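PDB 2HDW: hypothetical protein PA2218 from Pseudomonas aeruginosa, which is of unknown function but has an alpha/beta hydrolase fold and is probably a hydrolase of some kind. Local coordinates for residues A[183-188]-A[196-201]; A[201-206]-A[296-301]; A[71-76]-A[81-86]; A[96-101]-A[160-165]. All coordinates share one frame; numbering follows the deposited sequence.

Contact 1 of 4, residues A[183-188]-A[196-201]; sequences GMALNA and KAVVTS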
loop_
_atom_site.group_PDB
_atom_site.type_symbol
_atom_site.label_atom_id
_atom_site.label_comp_id
_atom_site.label_asym_id
_atom_site.label_seq_id
_atom_site.Cartn_x
_atom_site.Cartn_y
_atom_site.Cartn_z
ATOM N N GLY A 183 3.197 6.124 1.874
ATOM C CA GLY A 183 3.815 6.636 3.083
ATOM C C GLY A 183 4.564 5.533 3.812
ATOM O O GLY A 183 5.662 5.750 4.324
ATOM N N MET A 184 3.971 4.342 3.857
ATOM C CA MET A 184 4.602 3.203 4.519
ATOM C C MET A 184 5.868 2.763 3.771
ATOM O O MET A 184 6.839 2.328 4.391
ATOM C CB MET A 184 3.623 2.025 4.618
ATOM C CG MET A 184 3.101 1.715 6.042
ATOM S SD MET A 184 1.923 2.916 6.751
ATOM C CE MET A 184 0.394 2.414 5.909
ATOM N N ALA A 185 5.857 2.875 2.446
ATOM C CA ALA A 185 7.017 2.485 1.648
ATOM C C ALA A 185 8.209 3.384 1.972
ATOM O O ALA A 185 9.314 2.899 2.197
ATOM C CB ALA A 185 6.692 2.560 0.149
ATOM N N LEU A 186 7.986 4.692 2.001
ATOM C CA LEU A 186 9.062 5.633 2.316
ATOM C C LEU A 186 9.553 5.385 3.736
ATOM O O LEU A 186 10.752 5.466 4.012
ATOM C CB LEU A 186 8.565 7.078 2.183
ATOM C CG LEU A 186 8.182 7.505 0.764
ATOM C CD1 LEU A 186 7.461 8.847 0.791
ATOM C CD2 LEU A 186 9.439 7.576 -0.095
ATOM N N ASN A 187 8.621 5.070 4.631
ATOM C CA ASN A 187 8.950 4.811 6.030
ATOM C C ASN A 187 9.841 3.577 6.147
ATOM O O ASN A 187 10.815 3.574 6.899
ATOM C CB ASN A 187 7.672 4.585 6.844
ATOM C CG ASN A 187 7.873 4.833 8.331
ATOM O OD1 ASN A 187 7.480 4.014 9.173
ATOM N ND2 ASN A 187 8.470 5.969 8.665
ATOM N N ALA A 188 9.500 2.534 5.396
ATOM C CA ALA A 188 10.262 1.286 5.412
ATOM C C ALA A 188 11.667 1.443 4.834
ATOM O O ALA A 188 12.642 0.959 5.413
ATOM C CB ALA A 188 9.508 0.202 4.640
ATOM N N LYS A 196 16.964 -0.698 -2.459
ATOM C CA LYS A 196 17.781 0.214 -3.260
ATOM C C LYS A 196 17.137 1.471 -3.832
ATOM O O LYS A 196 17.825 2.460 -4.069
ATOM C CB LYS A 196 18.427 -0.566 -4.411
ATOM C CG LYS A 196 19.328 -1.710 -3.971
ATOM C CD LYS A 196 20.427 -1.230 -3.030
ATOM C CE LYS A 196 21.577 -2.232 -2.961
ATOM N NZ LYS A 196 21.122 -3.578 -2.547
ATOM N N ALA A 197 15.835 1.429 -4.074
ATOM C CA ALA A 197 15.135 2.578 -4.638
ATOM C C ALA A 197 13.665 2.452 -4.285
ATOM O O ALA A 197 13.193 1.356 -3.990
ATOM C CB ALA A 197 15.315 2.613 -6.156
ATOM N N VAL A 198 12.945 3.571 -4.325
ATOM C CA VAL A 198 11.534 3.578 -3.971
ATOM C C VAL A 198 10.710 4.556 -4.802
ATOM O O VAL A 198 11.126 5.689 -5.056
ATOM C CB VAL A 198 11.342 3.940 -2.466
ATOM C CG1 VAL A 198 11.922 5.328 -2.182
ATOM C CG2 VAL A 198 9.863 3.898 -2.099
ATOM N N VAL A 199 9.536 4.089 -5.216
ATOM C CA VAL A 199 8.577 4.875 -5.988
ATOM C C VAL A 199 7.276 4.890 -5.201
ATOM O O VAL A 199 6.910 3.882 -4.609
ATOM C CB VAL A 199 8.260 4.220 -7.356
ATOM C CG1 VAL A 199 6.977 4.826 -7.942
ATOM C CG2 VAL A 199 9.412 4.418 -8.311
ATOM N N THR A 200 6.591 6.030 -5.173
ATOM C CA THR A 200 5.301 6.108 -4.499
ATOM C C THR A 200 4.313 6.561 -5.565
ATOM O O THR A 200 4.667 7.341 -6.451
ATOM C CB THR A 200 5.282 7.133 -3.336
ATOM O OG1 THR A 200 5.623 8.436 -3.827
ATOM C CG2 THR A 200 6.252 6.719 -2.239
ATOM N N SER A 201 3.087 6.056 -5.501
ATOM C CA SER A 201 2.077 6.440 -6.479
ATOM C C SER A 201 0.845 7.003 -5.773
ATOM O O SER A 201 0.258 6.336 -4.919
ATOM C CB SER A 201 1.687 5.232 -7.337
ATOM O OG SER A 201 0.872 5.625 -8.431
#

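Contact 2 of 4, residues A[201-206]-A[296-301]; sequences STMYDM and PILTYI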
loop_
_atom_site.group_PDB
_atom_site.type_symbol
_atom_site.label_atom_id
_atom_site.label_comp_id
_atom_site.label_asym_id
_atom_site.label_seq_id
_atom_site.Cartn_x
_atom_site.Cartn_y
_atom_site.Cartn_z
ATOM N N SER A 201 3.087 6.056 -5.501
ATOM C CA SER A 201 2.077 6.440 -6.479
ATOM C C SER A 201 0.845 7.003 -5.773
ATOM O O SER A 201 0.258 6.336 -4.919
ATOM C CB SER A 201 1.687 5.232 -7.337
ATOM O OG SER A 201 0.872 5.625 -8.431
ATOM N N THR A 202 0.475 8.234 -6.124
ATOM C CA THR A 202 -0.692 8.907 -5.544
ATOM C C THR A 202 -0.806 8.593 -4.041
ATOM O O THR A 202 -1.853 8.176 -3.535
ATOM C CB THR A 202 -1.993 8.499 -6.326
ATOM O OG1 THR A 202 -3.066 9.374 -5.962
ATOM C CG2 THR A 202 -2.394 7.045 -6.034
ATOM N N MET A 203 0.291 8.844 -3.331
ATOM C CA MET A 203 0.404 8.551 -1.905
ATOM C C MET A 203 -0.394 9.389 -0.917
ATOM O O MET A 203 -0.836 10.504 -1.208
ATOM C CB MET A 203 1.887 8.606 -1.466
ATOM C CG MET A 203 2.455 10.028 -1.243
ATOM S SD MET A 203 4.127 10.115 -0.466
ATOM C CE MET A 203 3.729 10.005 1.281
ATOM N N TYR A 204 -0.539 8.810 0.273
ATOM C CA TYR A 204 -1.184 9.414 1.433
ATOM C C TYR A 204 -0.169 9.118 2.535
ATOM O O TYR A 204 0.590 8.152 2.437
ATOM C CB TYR A 204 -2.448 8.652 1.845
ATOM C CG TYR A 204 -3.793 9.173 1.391
ATOM C CD1 TYR A 204 -4.132 9.218 0.039
ATOM C CD2 TYR A 204 -4.785 9.483 2.328
ATOM C CE1 TYR A 204 -5.426 9.539 -0.369
ATOM C CE2 TYR A 204 -6.081 9.805 1.929
ATOM C CZ TYR A 204 -6.397 9.824 0.579
ATOM O OH TYR A 204 -7.694 10.070 0.178
ATOM N N ASP A 205 -0.140 9.948 3.567
ATOM C CA ASP A 205 0.690 9.672 4.733
ATOM C C ASP A 205 -0.473 9.368 5.676
ATOM O O ASP A 205 -1.140 10.292 6.143
ATOM C CB ASP A 205 1.443 10.921 5.211
ATOM C CG ASP A 205 2.038 10.746 6.603
ATOM O OD1 ASP A 205 1.511 9.916 7.370
ATOM O OD2 ASP A 205 3.014 11.449 6.947
ATOM N N MET A 206 -0.754 8.089 5.925
ATOM C CA MET A 206 -1.889 7.749 6.777
ATOM C C MET A 206 -1.879 8.313 8.204
ATOM O O MET A 206 -2.953 8.524 8.781
ATOM C CB MET A 206 -2.108 6.227 6.810
ATOM C CG MET A 206 -2.532 5.594 5.462
ATOM S SD MET A 206 -3.941 6.400 4.586
ATOM C CE MET A 206 -5.206 6.233 5.854
ATOM N N PRO A 296 3.782 9.085 14.201
ATOM C CA PRO A 296 4.042 9.485 12.818
ATOM C C PRO A 296 5.109 8.671 12.099
ATOM O O PRO A 296 6.016 8.106 12.717
ATOM C CB PRO A 296 4.426 10.958 12.951
ATOM C CG PRO A 296 5.037 11.029 14.303
ATOM C CD PRO A 296 4.123 10.170 15.138
ATOM N N ILE A 297 4.967 8.608 10.783
ATOM C CA ILE A 297 5.916 7.914 9.931
ATOM C C ILE A 297 6.714 9.003 9.217
ATOM O O ILE A 297 6.433 10.193 9.389
ATOM C CB ILE A 297 5.209 7.045 8.868
ATOM C CG1 ILE A 297 4.225 7.901 8.072
ATOM C CG2 ILE A 297 4.507 5.867 9.552
ATOM C CD1 ILE A 297 3.763 7.266 6.762
ATOM N N LEU A 298 7.712 8.590 8.440
ATOM C CA LEU A 298 8.561 9.497 7.658
ATOM C C LEU A 298 9.531 10.379 8.438
ATOM O O LEU A 298 10.128 11.298 7.868
ATOM C CB LEU A 298 7.695 10.389 6.766
ATOM C CG LEU A 298 6.649 9.689 5.895
ATOM C CD1 LEU A 298 5.969 10.725 5.001
ATOM C CD2 LEU A 298 7.301 8.605 5.060
ATOM N N THR A 299 9.715 10.105 9.726
ATOM C CA THR A 299 10.636 10.909 10.518
ATOM C C THR A 299 12.031 10.928 9.903
ATOM O O THR A 299 12.686 11.973 9.841
ATOM C CB THR A 299 10.765 10.371 11.958
ATOM O OG1 THR A 299 9.476 10.352 12.575
ATOM C CG2 THR A 299 11.693 11.265 12.786
ATOM N N TYR A 300 12.473 9.764 9.441
ATOM C CA TYR A 300 13.804 9.612 8.871
ATOM C C TYR A 300 13.845 9.544 7.346
ATOM O O TYR A 300 14.752 8.943 6.759
ATOM C CB TYR A 300 14.438 8.364 9.482
ATOM C CG TYR A 300 14.484 8.441 10.995
ATOM C CD1 TYR A 300 15.473 9.181 11.637
ATOM C CD2 TYR A 300 13.507 7.822 11.783
ATOM C CE1 TYR A 300 15.496 9.312 13.021
ATOM C CE2 TYR A 300 13.516 7.948 13.178
ATOM C CZ TYR A 300 14.520 8.700 13.786
ATOM O OH TYR A 300 14.555 8.858 15.153
ATOM N N ILE A 301 12.880 10.194 6.705
ATOM C CA ILE A 301 12.793 10.192 5.253
ATOM C C ILE A 301 14.062 10.670 4.540
ATOM O O ILE A 301 14.376 10.199 3.451
ATOM C CB ILE A 301 11.578 11.034 4.787
ATOM C CG1 ILE A 301 11.378 10.864 3.284
ATOM C CG2 ILE A 301 11.775 12.501 5.174
ATOM C CD1 ILE A 301 10.107 11.499 2.765
HETATM O O HOH W 1 4.034 11.913 9.422
#

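Contact 3 of 4, residues A[71-76]-A[81-86]; sequences VTFANR and LAADLY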
loop_
_atom_site.group_PDB
_atom_site.type_symbol
_atom_site.label_atom_id
_atom_site.label_comp_id
_atom_site.label_asym_id
_atom_site.label_seq_id
_atom_site.Cartn_x
_atom_site.Cartn_y
_atom_site.Cartn_z
ATOM N N VAL A 71 2.094 -17.122 -2.405
ATOM C CA VAL A 71 3.069 -17.485 -1.388
ATOM C C VAL A 71 2.701 -16.867 -0.050
ATOM O O VAL A 71 1.797 -16.033 0.033
ATOM C CB VAL A 71 4.488 -17.011 -1.765
ATOM C CG1 VAL A 71 4.911 -17.635 -3.087
ATOM C CG2 VAL A 71 4.528 -15.480 -1.854
ATOM N N THR A 72 3.399 -17.298 0.996
ATOM C CA THR A 72 3.185 -16.777 2.336
ATOM C C THR A 72 4.547 -16.590 3.005
ATOM O O THR A 72 5.546 -17.191 2.595
ATOM C CB THR A 72 2.335 -17.739 3.198
ATOM O OG1 THR A 72 3.066 -18.951 3.432
ATOM C CG2 THR A 72 1.033 -18.064 2.500
ATOM N N PHE A 73 4.581 -15.746 4.029
ATOM C CA PHE A 73 5.807 -15.469 4.767
ATOM C C PHE A 73 5.434 -14.686 6.021
ATOM O O PHE A 73 4.424 -13.971 6.036
ATOM C CB PHE A 73 6.777 -14.671 3.889
ATOM C CG PHE A 73 6.159 -13.460 3.251
ATOM C CD1 PHE A 73 5.978 -12.286 3.979
ATOM C CD2 PHE A 73 5.740 -13.497 1.926
ATOM C CE1 PHE A 73 5.385 -11.166 3.396
ATOM C CE2 PHE A 73 5.145 -12.382 1.329
ATOM C CZ PHE A 73 4.967 -11.215 2.066
ATOM N N ALA A 74 6.236 -14.814 7.072
ATOM C CA ALA A 74 5.922 -14.120 8.318
ATOM C C ALA A 74 6.704 -12.824 8.511
ATOM O O ALA A 74 7.745 -12.618 7.883
ATOM C CB ALA A 74 6.168 -15.057 9.500
ATOM N N ASN A 75 6.185 -11.937 9.357
ATOM C CA ASN A 75 6.894 -10.698 9.646
ATOM C C ASN A 75 7.499 -10.835 11.041
ATOM O O ASN A 75 7.260 -11.836 11.727
ATOM C CB ASN A 75 5.983 -9.465 9.550
ATOM C CG ASN A 75 4.860 -9.454 10.573
ATOM O OD1 ASN A 75 4.920 -10.123 11.607
ATOM N ND2 ASN A 75 3.831 -8.658 10.295
ATOM N N ARG A 76 8.287 -9.846 11.456
ATOM C CA ARG A 76 8.952 -9.894 12.759
ATOM C C ARG A 76 8.015 -9.940 13.956
ATOM O O ARG A 76 8.424 -10.291 15.065
ATOM C CB ARG A 76 9.897 -8.695 12.925
ATOM C CG ARG A 76 11.098 -8.691 11.993
ATOM C CD ARG A 76 12.097 -7.598 12.368
ATOM N NE ARG A 76 11.461 -6.293 12.523
ATOM C CZ ARG A 76 11.106 -5.769 13.693
ATOM N NH1 ARG A 76 11.329 -6.438 14.816
ATOM N NH2 ARG A 76 10.519 -4.576 13.737
ATOM N N LEU A 81 1.822 -13.436 6.296
ATOM C CA LEU A 81 1.140 -12.710 5.232
ATOM C C LEU A 81 0.973 -13.533 3.961
ATOM O O LEU A 81 1.765 -14.429 3.682
ATOM C CB LEU A 81 1.916 -11.433 4.899
ATOM C CG LEU A 81 2.326 -10.541 6.073
ATOM C CD1 LEU A 81 3.155 -9.377 5.556
ATOM C CD2 LEU A 81 1.089 -10.033 6.807
ATOM N N ALA A 82 -0.072 -13.223 3.199
ATOM C CA ALA A 82 -0.338 -13.900 1.937
ATOM C C ALA A 82 0.029 -12.937 0.811
ATOM O O ALA A 82 -0.125 -11.723 0.947
ATOM C CB ALA A 82 -1.815 -14.292 1.840
ATOM N N ALA A 83 0.508 -13.472 -0.305
ATOM C CA ALA A 83 0.896 -12.621 -1.419
ATOM C C ALA A 83 0.882 -13.343 -2.759
ATOM O O ALA A 83 0.867 -14.576 -2.818
ATOM C CB ALA A 83 2.287 -12.045 -1.165
ATOM N N ASP A 84 0.877 -12.555 -3.830
ATOM C CA ASP A 84 0.909 -13.080 -5.188
ATOM C C ASP A 84 2.293 -12.746 -5.719
ATOM O O ASP A 84 2.737 -11.600 -5.638
ATOM C CB ASP A 84 -0.144 -12.406 -6.075
ATOM C CG ASP A 84 -1.556 -12.883 -5.786
ATOM O OD1 ASP A 84 -1.813 -14.101 -5.924
ATOM O OD2 ASP A 84 -2.415 -12.041 -5.429
ATOM N N LEU A 85 2.970 -13.755 -6.251
ATOM C CA LEU A 85 4.304 -13.597 -6.806
ATOM C C LEU A 85 4.231 -13.742 -8.324
ATOM O O LEU A 85 3.663 -14.709 -8.828
ATOM C CB LEU A 85 5.225 -14.669 -6.232
ATOM C CG LEU A 85 6.653 -14.771 -6.769
ATOM C CD1 LEU A 85 7.464 -13.552 -6.342
ATOM C CD2 LEU A 85 7.283 -16.043 -6.237
ATOM N N TYR A 86 4.805 -12.779 -9.041
ATOM C CA TYR A 86 4.808 -12.794 -10.503
ATOM C C TYR A 86 6.241 -12.770 -11.021
ATOM O O TYR A 86 7.052 -11.960 -10.571
ATOM C CB TYR A 86 4.071 -11.569 -11.053
ATOM C CG TYR A 86 2.631 -11.434 -10.612
ATOM C CD1 TYR A 86 1.581 -11.893 -11.414
ATOM C CD2 TYR A 86 2.317 -10.841 -9.393
ATOM C CE1 TYR A 86 0.248 -11.756 -11.005
ATOM C CE2 TYR A 86 1.000 -10.704 -8.974
ATOM C CZ TYR A 86 -0.031 -11.159 -9.780
ATOM O OH TYR A 86 -1.329 -11.013 -9.341
#

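Contact 4 of 4, residues A[96-101]-A[160-165]; sequences LPAIVI and DFISLL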
loop_
_atom_site.group_PDB
_atom_site.type_symbol
_atom_site.label_atom_id
_atom_site.label_comp_id
_atom_site.label_asym_id
_atom_site.label_seq_id
_atom_site.Cartn_x
_atom_site.Cartn_y
_atom_site.Cartn_z
ATOM N N LEU A 96 17.336 -11.996 -11.360
ATOM C CA LEU A 96 16.585 -10.785 -11.670
ATOM C C LEU A 96 16.365 -9.768 -10.560
ATOM O O LEU A 96 16.379 -10.107 -9.382
ATOM C CB LEU A 96 15.211 -11.188 -12.207
ATOM C CG LEU A 96 15.193 -12.106 -13.426
ATOM C CD1 LEU A 96 13.755 -12.419 -13.806
ATOM C CD2 LEU A 96 15.920 -11.423 -14.584
ATOM N N PRO A 97 16.159 -8.491 -10.940
ATOM C CA PRO A 97 15.913 -7.432 -9.960
ATOM C C PRO A 97 14.490 -7.728 -9.490
ATOM O O PRO A 97 13.743 -8.403 -10.201
ATOM C CB PRO A 97 16.000 -6.157 -10.795
ATOM C CG PRO A 97 15.465 -6.602 -12.134
ATOM C CD PRO A 97 16.126 -7.960 -12.317
ATOM N N ALA A 98 14.113 -7.244 -8.312
ATOM C CA ALA A 98 12.774 -7.516 -7.796
ATOM C C ALA A 98 12.122 -6.274 -7.204
ATOM O O ALA A 98 12.806 -5.339 -6.780
ATOM C CB ALA A 98 12.838 -8.630 -6.745
ATOM N N ILE A 99 10.792 -6.274 -7.183
ATOM C CA ILE A 99 10.023 -5.148 -6.658
ATOM C C ILE A 99 8.885 -5.622 -5.755
ATOM O O ILE A 99 8.112 -6.504 -6.135
ATOM C CB ILE A 99 9.376 -4.329 -7.802
ATOM C CG1 ILE A 99 10.439 -3.872 -8.798
ATOM C CG2 ILE A 99 8.637 -3.129 -7.236
ATOM C CD1 ILE A 99 9.858 -3.180 -10.025
ATOM N N VAL A 100 8.786 -5.045 -4.561
ATOM C CA VAL A 100 7.694 -5.393 -3.658
ATOM C C VAL A 100 6.686 -4.260 -3.741
ATOM O O VAL A 100 7.039 -3.087 -3.604
ATOM C CB VAL A 100 8.153 -5.543 -2.197
ATOM C CG1 VAL A 100 6.927 -5.665 -1.288
ATOM C CG2 VAL A 100 9.025 -6.784 -2.056
ATOM N N ILE A 101 5.429 -4.614 -3.967
ATOM C CA ILE A 101 4.379 -3.622 -4.107
ATOM C C ILE A 101 3.265 -3.755 -3.074
ATOM O O ILE A 101 2.729 -4.841 -2.863
ATOM C CB ILE A 101 3.775 -3.703 -5.513
ATOM C CG1 ILE A 101 4.912 -3.703 -6.542
ATOM C CG2 ILE A 101 2.833 -2.536 -5.748
ATOM C CD1 ILE A 101 4.485 -4.014 -7.941
ATOM N N ASP A 160 11.943 -9.565 2.793
ATOM C CA ASP A 160 12.603 -10.749 3.342
ATOM C C ASP A 160 12.349 -11.960 2.438
ATOM O O ASP A 160 13.265 -12.727 2.129
ATOM C CB ASP A 160 12.058 -11.096 4.736
ATOM C CG ASP A 160 12.629 -10.222 5.839
ATOM O OD1 ASP A 160 13.531 -9.400 5.574
ATOM O OD2 ASP A 160 12.170 -10.373 6.995
ATOM N N PHE A 161 11.098 -12.133 2.028
ATOM C CA PHE A 161 10.728 -13.273 1.200
ATOM C C PHE A 161 11.233 -13.201 -0.229
ATOM O O PHE A 161 11.888 -14.124 -0.709
ATOM C CB PHE A 161 9.210 -13.451 1.175
ATOM C CG PHE A 161 8.762 -14.625 0.352
ATOM C CD1 PHE A 161 8.803 -15.911 0.875
ATOM C CD2 PHE A 161 8.348 -14.448 -0.963
ATOM C CE1 PHE A 161 8.439 -17.008 0.099
ATOM C CE2 PHE A 161 7.983 -15.538 -1.750
ATOM C CZ PHE A 161 8.029 -16.820 -1.216
ATOM N N ILE A 162 10.921 -12.107 -0.910
ATOM C CA ILE A 162 11.330 -11.939 -2.295
ATOM C C ILE A 162 12.848 -12.087 -2.437
ATOM O O ILE A 162 13.334 -12.595 -3.446
ATOM C CB ILE A 162 10.839 -10.565 -2.840
ATOM C CG1 ILE A 162 10.737 -10.608 -4.366
ATOM C CG2 ILE A 162 11.781 -9.447 -2.407
ATOM C CD1 ILE A 162 9.804 -9.556 -4.934
ATOM N N SER A 163 13.580 -11.678 -1.404
ATOM C CA SER A 163 15.045 -11.739 -1.376
ATOM C C SER A 163 15.654 -13.126 -1.446
ATOM O O SER A 163 16.727 -13.304 -2.023
ATOM C CB SER A 163 15.587 -11.071 -0.105
ATOM O OG SER A 163 15.368 -9.680 -0.121
ATOM N N LEU A 164 14.990 -14.104 -0.842
ATOM C CA LEU A 164 15.512 -15.462 -0.819
ATOM C C LEU A 164 15.148 -16.313 -2.031
ATOM O O LEU A 164 15.600 -17.454 -2.144
ATOM C CB LEU A 164 15.059 -16.168 0.463
ATOM C CG LEU A 164 15.390 -15.435 1.771
ATOM C CD1 LEU A 164 15.129 -16.369 2.945
ATOM C CD2 LEU A 164 16.849 -14.975 1.773
ATOM N N LEU A 165 14.337 -15.767 -2.933
ATOM C CA LEU A 165 13.938 -16.498 -4.129
ATOM C C LEU A 165 15.139 -16.818 -5.015
ATOM O O LEU A 165 16.001 -15.969 -5.245
ATOM C CB LEU A 165 12.914 -15.697 -4.938
ATOM C CG LEU A 165 11.524 -15.548 -4.320
ATOM C CD1 LEU A 165 10.665 -14.704 -5.233
ATOM C CD2 LEU A 165 10.892 -16.918 -4.115
#

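Contact 1 of 4, residues A[183-188]-A[196-201]
Leu186 carries this contact, dropping its branched end from helix 180-191 between Val198 and Thr200 of strand 197-201. Its CG sits 3.7 Å from CG2 of Thr200, and both of its methyls, CD1 and CD2, also lie close to that same carbon. CD2 reaches on to the strand residue two places earlier, coming within 3.9 Å of CG1 of Val198. The leucine crosses each of these two side chains at roughly a right angle, so one branched tip spans two successive inward-facing positions of the strand. The CB of Leu186 is not aimed at the strand; the chain bends round because CG lies beside the backbone N (chi1 -65°), bringing the tip across. Val198 works with both branches: CG1 meets Leu186, while CG2 meets CB of Ala185 at 4.1 Å. Thr200 turns its methyl rather than its hydroxyl to the helix, with CG2 anti to the carbonyl carbon. Val199, between them, faces the other side of the sheet and packs against Phe362 and Phe363 of helix 356-366. The axes of helix segment 183-188 and strand 197-201 approach to 8.3 Å and run nearly antiparallel (164°), as expected within the beta-alpha-beta unit of strand 173-178, helix 180-191 and strand 197-201. By its place after strand 173-178, this helix probably corresponds to the one that follows the nucleophile elbow in alpha/beta hydrolases. All the groups that meet are methyl or methine carbons, with no polar pairing between helix and strand, so the contact depends on shape and exclusion of water.

Contact 2 of 4, residues A[201-206]-A[296-301]
Asp205 lays its carboxylate against Ile297 and Leu298, and CE of Met203 reaches CD1 of Leu298 at 4.4 Å, a loose touch at the end of the thioether. Asp205 and Ile297 reach toward each other from opposite directions: OD1 stands 3.5 Å from CG1 of Ile297 and equally near its CD1. OD2, by contrast, faces CD1 of Leu298 at 3.6 Å, the two side chains sliding past each other in opposite directions. Extension of Asp205 away from its own backbone N (chi1 166°) carries the carboxylate to this apolar border. The loop 201-206 follows strand 197-201 of the alpha/beta hydrolase sheet and leads into helix 206-212, where Asp205 is the N-cap: OD1 is hydrogen-bonded to OG1 of Thr207 and accepts from the backbone N of Arg208. The polar link between the loops is a water, which donates to OD2 of Asp205 at 2.7 Å and to the carbonyl O of Ile297 at 3.0 Å. Met203 and Leu298 both also rest on Leu186 of helix 180-191.

Contact 3 of 4, residues A[71-76]-A[81-86]
Phe73 and Leu81 are brought together by their first torsions: CG of Phe73 stands between its backbone N and carbonyl carbon (chi1 51°), folding the ring back over the neighbouring strand, while CG of Leu81 lies beside its own backbone N (chi1 -49°). The two belong to the beta hairpin of strands 66-74 and 80-88, at the edge of the alpha/beta hydrolase sheet, where strand 66-74 is outermost. The ring's CE1 touches CD1 of Leu81 at 3.6 Å, and the carbonyl O of Leu81 sits over one ring face. At the far side of the ring, CE2 meets CB of Ala83 obliquely, at 3.8 Å. Val71 continues this surface, its CG2 near CB of Ala83 and its CG1 touching CD2 of Leu85. Phe161 of helix 148-164 packs against both Phe73 and Val71, so these side chains point into the layer between sheet and helix. Thr72 and Ala82, a non-hydrogen-bonded pair, face the opposite side of the sheet. Backbone bonds hold the two hydrogen-bonded pairs on either side of it. Val71 N gives to Ala83 O at 2.9 Å, and Ala83 N returns a bond of the same length to Val71 O. In the other pair, Leu81 N donates to Phe73 O over 2.7 Å, nearly straight at 172°, and Phe73 N answers with a longer, more bent bond to Leu81 O. That same Leu81 O also receives a CA-H contact from Thr72 CA at 3.1 Å.

Contact 4 of 4, residues A[96-101]-A[160-165]
Ile162 of helix 148-164 points its CB at strand 96-102, and its branches part to meet Ala98 and Val100. From CB the shorter branch, CG2, packs against CG2 of Val100 at 3.8 Å. The longer branch leaves roughly opposite the backbone N (chi1 -157°) and runs toward the strand: CG1 comes to 3.7 Å from CB of Ala98. The terminal CD1 stays close to the same methyl and settles above the backbone between the two strand residues, 3.7 Å from the carbonyl O of Ile99 and 4.1 Å from CG2 of Val100. CB of Ala98 is thus met by two successive atoms of the one branch. Helix 148-164 is the connection of a beta-alpha-beta crossover in the alpha/beta hydrolase fold, leading from strand 126-130 to strand 173-178, and strand 96-102 lies between those two in the sheet; the helix therefore crosses over a strand it does not adjoin in sequence. The axes of segments 96-101 and 160-164 come within 9.1 Å and run close to antiparallel, at 160°. Ile162 also rests on Leu128 of strand 126-130, whereas Ile99 turns to the other face of the sheet and packs on Met120 of helix 112-122.

In the fold
Contacts 1, 3 and 4 all reach the same eight-stranded sheet, contact 3 at its outermost hairpin and contacts 4 and 1 successively further across it from that hairpin. Contacts 3 and 4 have centres about 11 Å apart and touch where Leu85 CD1 lies 3.6 Å from Leu165 CD1. Contacts 1 and 2, about 8 Å apart between centres, share Ser201 and meet where Gly183 O approaches Leu298 CD2. About 23 Å separates the centres of contacts 2 and 3, on opposite sides of the chain's centre. The backbones of Ser201 and Tyr204 bond to Cys179, which by its place at the end of strand 173-178 probably sits at the nucleophile elbow, so segment 201-206 of contact 2 may lie close to the active site.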